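Local coordinates for protein porin (Acinetobacter baumannii AB307-0294, PDB 5DL7) that probably acts as an outer-membrane porin of the OprD family, a beta-barrel channel that binds calcium and may pass vanillate and similar small molecules, at residues 185-190 against 399-404; 363-368 against 391-396. One frame throughout, in Å; residues are numbered along the deposited sequence.

Contact 2 lies in the barrel wall, where strands 363-375 and 384-395 pair as a beta hairpin, while contact 1 joins two loops: the one between strands 181-182 and 193-194, and the one that follows strand 384-395 and leads into strand 406-418. Their centres are about 15 Å apart, on the same side of the chain's centre. Along the chain, 185-190 comes first, then 363-368 and 391-396, and finally 399-404, so contact 2 is nested within the span closed by contact 1. The chain runs from strand 384-395 straight into the loop of contact 1, and a probable hydrogen bond from N395 ND2 to F403 O ties the two. Contact 1 then joins that loop to one widely separated in sequence.

Contact 1: 185-190 against 399-404; sequences INHRFN and TNMTFH
The side chain of N186 lies across that of T402 at about a right angle, and the two residues exchange a reciprocal pair of hydrogen bonds. The backbone N of N186 donates to T402 OG1 at 2.8 Å, almost straight at 171°, while T402 N donates to N186 OD1, also at 2.8 Å. T402 OG1 stands beside its own backbone N (chi1 -62°), which turns the hydroxyl toward the 185-190 loop. The other end of the N186 amide, ND2, is held by N314 OD1 and comes near the edge of the F403 ring, with amide and ring planes 83° apart. I185 CG2 packs obliquely on F403 CE2 at 3.7 Å. H187 reaches to the backbone of N400: its NE2 donates to N400 O in a long, bent bond of 3.1 Å, from above the carbonyl plane, and M401 SD lies at the imidazole edge, 3.9 Å from H187 CD2. R188 forms a salt bridge with D311. Two irregular loops, far apart in sequence, are thus joined by side chains bonding to main chain. Both N186 amide ends are engaged, which probably fixes the amide's rotation, whereas F403 N, 3.7 Å from N186 OD1, is buried without a hydrogen-bond partner.

Contact 2: 363-368 against 391-396; sequences FKEDSL and SHYRND
E365 OE1 is gripped by two hydroxyls, Y393 OH at 2.6 Å and that of S310 from a neighbouring loop. E365 OE1 lies in the plane of the Y393 ring, at its edge, and receives the tyrosine hydroxyl on its anti lone pair; the same OH accepts N395 ND2 at 2.9 Å, nearly straight at 171°. S367 OG also sits at the edge of this ring, 3.3 Å from Y393 CD1. Farther along this face, a water joins S367 OG to S391 OG, while Y312 OH bonds to S367 OG and S309 OG to S391 OG.

On the face carrying D366, R394 approaches side-on: NE meets the syn lone pair of D366 OD1 and NH1 bonds to D366 OD2 at 2.8 Å, with the carboxylate and guanidinium planes 31° apart. The bend at chi3 (-64°) places NE for this bidentate salt bridge; Y347 OH also holds OD2. In the antiparallel backbones, D366-R394 and L368-H392 are hydrogen-bonded pairs, E365-N395 and S367-Y393 non-hydrogen-bonded ones. At the strand end the pattern passes to a side chain: D396 OD1 accepts K364 N at 2.9 Å, while D396 N returns a bond to K364 O. F363 lays its ring edge against D396. Outer-membrane barrel walls are built from such antiparallel hairpins; here R394 and Y347 would probably stabilise the negative charge of D366, whereas the nearby E317 carboxylate would probably raise the proton affinity of either E365 or E317.

Contact 1: 185-190 against 399-404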
loop_
_atom_site.group_PDB
_atom_site.type_symbol
_atom_site.label_atom_id
_atom_site.label_comp_id
_atom_site.label_asym_id
_atom_site.label_seq_id
_atom_site.Cartn_x
_atom_site.Cartn_y
_atom_site.Cartn_z
ATOM N N ILE A 185 2.712 -14.666 -5.892
ATOM C CA ILE A 185 4.028 -14.021 -5.754
ATOM C C ILE A 185 5.076 -15.123 -5.508
ATOM O O ILE A 185 4.854 -15.918 -4.538
ATOM C CB ILE A 185 3.988 -13.018 -4.618
ATOM C CG1 ILE A 185 3.019 -11.885 -5.044
ATOM C CG2 ILE A 185 5.353 -12.463 -4.324
ATOM C CD1 ILE A 185 2.554 -11.165 -3.887
ATOM N N ASN A 186 6.121 -15.215 -6.328
ATOM C CA ASN A 186 7.102 -16.268 -6.074
ATOM C C ASN A 186 6.525 -17.647 -5.965
ATOM O O ASN A 186 7.067 -18.513 -5.263
ATOM C CB ASN A 186 7.996 -16.003 -4.848
ATOM C CG ASN A 186 8.694 -14.638 -4.904
ATOM O OD1 ASN A 186 8.957 -14.085 -5.985
ATOM N ND2 ASN A 186 8.934 -14.036 -3.749
ATOM N N HIS A 187 5.493 -17.921 -6.811
ATOM C CA HIS A 187 4.827 -19.221 -6.788
ATOM C C HIS A 187 4.471 -19.701 -5.378
ATOM O O HIS A 187 4.520 -20.961 -5.147
ATOM C CB HIS A 187 5.663 -20.242 -7.495
ATOM C CG HIS A 187 6.055 -19.888 -8.897
ATOM N ND1 HIS A 187 5.157 -19.997 -9.898
ATOM C CD2 HIS A 187 7.167 -19.256 -9.459
ATOM C CE1 HIS A 187 5.660 -19.569 -11.059
ATOM N NE2 HIS A 187 6.879 -19.100 -10.807
ATOM N N ARG A 188 4.017 -18.806 -4.571
ATOM C CA ARG A 188 3.666 -19.043 -3.157
ATOM C C ARG A 188 2.537 -20.060 -2.969
ATOM O O ARG A 188 2.534 -20.953 -2.073
ATOM C CB ARG A 188 3.339 -17.717 -2.518
ATOM C CG ARG A 188 3.048 -17.672 -1.076
ATOM C CD ARG A 188 3.012 -16.183 -0.638
ATOM N NE ARG A 188 4.288 -15.539 -0.793
ATOM C CZ ARG A 188 4.584 -14.217 -0.666
ATOM N NH1 ARG A 188 3.609 -13.375 -0.422
ATOM N NH2 ARG A 188 5.697 -13.702 -0.833
ATOM N N PHE A 189 1.590 -19.985 -3.915
ATOM C CA PHE A 189 0.419 -20.797 -3.992
ATOM C C PHE A 189 0.291 -21.487 -5.326
ATOM O O PHE A 189 1.201 -21.401 -6.179
ATOM C CB PHE A 189 -0.819 -19.942 -3.624
ATOM C CG PHE A 189 -0.726 -19.183 -2.365
ATOM C CD1 PHE A 189 -0.788 -19.837 -1.106
ATOM C CD2 PHE A 189 -0.456 -17.854 -2.354
ATOM C CE1 PHE A 189 -0.605 -19.151 0.086
ATOM C CE2 PHE A 189 -0.352 -17.132 -1.149
ATOM C CZ PHE A 189 -0.398 -17.751 0.034
ATOM N N ASN A 190 -0.806 -22.240 -5.544
ATOM C CA ASN A 190 -0.898 -23.060 -6.740
ATOM C C ASN A 190 -1.078 -22.181 -7.965
ATOM O O ASN A 190 -0.746 -22.693 -9.097
ATOM C CB ASN A 190 -2.145 -23.966 -6.757
ATOM C CG ASN A 190 -2.134 -25.157 -5.741
ATOM O OD1 ASN A 190 -1.103 -25.483 -5.334
ATOM N ND2 ASN A 190 -3.216 -25.709 -5.579
ATOM N N THR A 399 15.318 -17.282 -11.400
ATOM C CA THR A 399 14.831 -16.303 -12.376
ATOM C C THR A 399 13.355 -16.346 -12.739
ATOM O O THR A 399 12.833 -15.417 -13.356
ATOM C CB THR A 399 15.714 -16.347 -13.711
ATOM O OG1 THR A 399 15.504 -17.588 -14.273
ATOM C CG2 THR A 399 17.106 -16.118 -13.324
ATOM N N ASN A 400 12.600 -17.401 -12.341
ATOM C CA ASN A 400 11.200 -17.507 -12.633
ATOM C C ASN A 400 10.387 -16.876 -11.477
ATOM O O ASN A 400 9.125 -17.015 -11.481
ATOM C CB ASN A 400 10.826 -18.916 -12.863
ATOM C CG ASN A 400 11.054 -19.843 -11.615
ATOM O OD1 ASN A 400 12.020 -19.676 -10.918
ATOM N ND2 ASN A 400 10.199 -20.838 -11.422
ATOM N N MET A 401 11.007 -16.253 -10.515
ATOM C CA MET A 401 10.297 -15.670 -9.345
ATOM C C MET A 401 9.811 -14.265 -9.692
ATOM O O MET A 401 10.084 -13.743 -10.789
ATOM C CB MET A 401 11.182 -15.647 -8.151
ATOM C CG MET A 401 11.509 -17.107 -7.684
ATOM S SD MET A 401 10.071 -18.039 -7.220
ATOM C CE MET A 401 10.726 -19.716 -7.535
ATOM N N THR A 402 9.103 -13.615 -8.774
ATOM C CA THR A 402 8.460 -12.332 -9.057
ATOM C C THR A 402 9.397 -11.208 -8.890
ATOM O O THR A 402 9.294 -10.209 -9.614
ATOM C CB THR A 402 7.285 -12.211 -8.060
ATOM O OG1 THR A 402 6.353 -13.265 -8.284
ATOM C CG2 THR A 402 6.557 -10.861 -8.268
ATOM N N PHE A 403 10.318 -11.266 -7.952
ATOM C CA PHE A 403 11.219 -10.103 -7.653
ATOM C C PHE A 403 12.629 -10.483 -8.036
ATOM O O PHE A 403 13.107 -11.616 -7.711
ATOM C CB PHE A 403 11.107 -9.715 -6.193
ATOM C CG PHE A 403 9.706 -9.312 -5.796
ATOM C CD1 PHE A 403 9.149 -8.159 -6.395
ATOM C CD2 PHE A 403 8.962 -10.063 -4.928
ATOM C CE1 PHE A 403 7.852 -7.721 -5.935
ATOM C CE2 PHE A 403 7.690 -9.661 -4.566
ATOM C CZ PHE A 403 7.112 -8.513 -5.125
ATOM N N HIS A 404 13.318 -9.564 -8.685
ATOM C CA HIS A 404 14.645 -9.769 -9.228
ATOM C C HIS A 404 15.603 -8.674 -8.663
ATOM O O HIS A 404 15.111 -7.585 -8.396
ATOM C CB HIS A 404 14.562 -9.553 -10.739
ATOM C CG HIS A 404 13.634 -10.530 -11.390
ATOM N ND1 HIS A 404 14.110 -11.658 -11.974
ATOM C CD2 HIS A 404 12.310 -10.503 -11.638
ATOM C CE1 HIS A 404 13.098 -12.383 -12.419
ATOM N NE2 HIS A 404 11.984 -11.739 -12.139
#

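Contact 2: 363-368 against 391-396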
loop_
_atom_site.group_PDB
_atom_site.type_symbol
_atom_site.label_atom_id
_atom_site.label_comp_id
_atom_site.label_asym_id
_atom_site.label_seq_id
_atom_site.Cartn_x
_atom_site.Cartn_y
_atom_site.Cartn_z
ATOM N N PHE A 363 16.636 -19.373 0.540
ATOM C CA PHE A 363 16.979 -18.182 -0.171
ATOM C C PHE A 363 17.042 -16.955 0.809
ATOM O O PHE A 363 16.691 -17.032 1.978
ATOM C CB PHE A 363 15.997 -17.953 -1.356
ATOM C CG PHE A 363 15.955 -19.101 -2.331
ATOM C CD1 PHE A 363 16.946 -19.174 -3.276
ATOM C CD2 PHE A 363 15.133 -20.212 -2.103
ATOM C CE1 PHE A 363 17.096 -20.179 -4.201
ATOM C CE2 PHE A 363 15.212 -21.268 -3.050
ATOM C CZ PHE A 363 16.180 -21.240 -4.025
ATOM N N LYS A 364 17.571 -15.873 0.219
ATOM C CA LYS A 364 17.817 -14.659 0.980
ATOM C C LYS A 364 17.618 -13.469 0.094
ATOM O O LYS A 364 17.762 -13.508 -1.183
ATOM C CB LYS A 364 19.187 -14.713 1.758
ATOM C CG LYS A 364 20.342 -14.760 0.889
ATOM C CD LYS A 364 21.597 -15.078 1.689
ATOM C CE LYS A 364 22.675 -15.134 0.582
ATOM N NZ LYS A 364 23.947 -15.405 1.146
ATOM N N GLU A 365 17.323 -12.306 0.725
ATOM C CA GLU A 365 17.178 -11.020 -0.026
ATOM C C GLU A 365 17.496 -9.843 0.864
ATOM O O GLU A 365 17.365 -9.978 2.104
ATOM C CB GLU A 365 15.769 -10.860 -0.652
ATOM C CG GLU A 365 14.723 -10.860 0.434
ATOM C CD GLU A 365 13.265 -10.878 -0.086
ATOM O OE1 GLU A 365 13.026 -10.367 -1.194
ATOM O OE2 GLU A 365 12.267 -11.138 0.704
ATOM N N ASP A 366 17.905 -8.747 0.288
ATOM C CA ASP A 366 18.169 -7.540 1.107
ATOM C C ASP A 366 17.920 -6.293 0.315
ATOM O O ASP A 366 17.972 -6.292 -0.923
ATOM C CB ASP A 366 19.457 -7.557 1.875
ATOM C CG ASP A 366 20.736 -7.357 1.070
ATOM O OD1 ASP A 366 20.717 -7.372 -0.177
ATOM O OD2 ASP A 366 21.843 -7.175 1.707
ATOM N N SER A 367 17.619 -5.233 1.033
ATOM C CA SER A 367 17.368 -3.900 0.426
ATOM C C SER A 367 17.997 -2.804 1.261
ATOM O O SER A 367 17.749 -2.775 2.486
ATOM C CB SER A 367 15.859 -3.612 0.503
ATOM O OG SER A 367 15.049 -4.407 -0.331
ATOM N N LEU A 368 18.662 -1.924 0.582
ATOM C CA LEU A 368 19.104 -0.613 1.167
ATOM C C LEU A 368 18.313 0.466 0.451
ATOM O O LEU A 368 18.436 0.585 -0.751
ATOM C CB LEU A 368 20.626 -0.371 1.080
ATOM C CG LEU A 368 21.122 0.974 1.669
ATOM C CD1 LEU A 368 20.779 0.989 3.229
ATOM C CD2 LEU A 368 22.600 0.980 1.387
ATOM N N SER A 391 16.249 2.265 -4.121
ATOM C CA SER A 391 16.365 0.974 -3.479
ATOM C C SER A 391 17.499 0.198 -4.242
ATOM O O SER A 391 17.391 0.006 -5.423
ATOM C CB SER A 391 15.107 0.243 -3.531
ATOM O OG SER A 391 15.230 -1.161 -3.322
ATOM N N HIS A 392 18.455 -0.307 -3.500
ATOM C CA HIS A 392 19.389 -1.283 -4.053
ATOM C C HIS A 392 18.910 -2.609 -3.391
ATOM O O HIS A 392 19.105 -2.837 -2.191
ATOM C CB HIS A 392 20.865 -0.986 -3.550
ATOM C CG HIS A 392 21.890 -2.090 -3.927
ATOM N ND1 HIS A 392 21.922 -2.704 -5.145
ATOM C CD2 HIS A 392 22.841 -2.750 -3.177
ATOM C CE1 HIS A 392 22.914 -3.605 -5.193
ATOM N NE2 HIS A 392 23.451 -3.676 -3.990
ATOM N N TYR A 393 18.446 -3.471 -4.247
ATOM C CA TYR A 393 17.818 -4.733 -3.870
ATOM C C TYR A 393 18.554 -5.906 -4.483
ATOM O O TYR A 393 18.867 -5.944 -5.697
ATOM C CB TYR A 393 16.331 -4.717 -4.330
ATOM C CG TYR A 393 15.671 -6.057 -4.071
ATOM C CD1 TYR A 393 15.343 -6.493 -2.815
ATOM C CD2 TYR A 393 15.375 -6.863 -5.198
ATOM C CE1 TYR A 393 14.763 -7.773 -2.644
ATOM C CE2 TYR A 393 14.825 -8.140 -5.006
ATOM C CZ TYR A 393 14.481 -8.533 -3.749
ATOM O OH TYR A 393 13.939 -9.875 -3.549
ATOM N N ARG A 394 18.859 -6.914 -3.635
ATOM C CA ARG A 394 19.477 -8.123 -4.172
ATOM C C ARG A 394 18.732 -9.344 -3.646
ATOM O O ARG A 394 18.252 -9.369 -2.451
ATOM C CB ARG A 394 20.847 -8.230 -3.648
ATOM C CG ARG A 394 21.807 -7.052 -3.857
ATOM C CD ARG A 394 23.197 -7.344 -3.188
ATOM N NE ARG A 394 23.120 -7.472 -1.699
ATOM C CZ ARG A 394 24.110 -7.959 -0.998
ATOM N NH1 ARG A 394 24.056 -8.144 0.278
ATOM N NH2 ARG A 394 25.264 -8.286 -1.668
ATOM N N ASN A 395 18.723 -10.384 -4.466
ATOM C CA ASN A 395 18.317 -11.678 -3.925
ATOM C C ASN A 395 19.058 -12.787 -4.636
ATOM O O ASN A 395 19.742 -12.491 -5.669
ATOM C CB ASN A 395 16.761 -11.913 -3.963
ATOM C CG ASN A 395 16.199 -12.159 -5.334
ATOM O OD1 ASN A 395 16.822 -12.840 -6.189
ATOM N ND2 ASN A 395 15.051 -11.598 -5.595
ATOM N N ASP A 396 19.001 -14.022 -4.124
ATOM C CA ASP A 396 19.645 -15.134 -4.770
ATOM C C ASP A 396 18.534 -16.127 -5.276
ATOM O O ASP A 396 18.765 -17.330 -5.442
ATOM C CB ASP A 396 20.649 -15.817 -3.852
ATOM C CG ASP A 396 20.045 -16.505 -2.607
ATOM O OD1 ASP A 396 18.806 -16.299 -2.351
ATOM O OD2 ASP A 396 20.788 -17.147 -1.824
HETATM O O HOH W 1 20.772 -4.853 -1.337
HETATM O O HOH W 2 13.564 -2.499 -1.490
#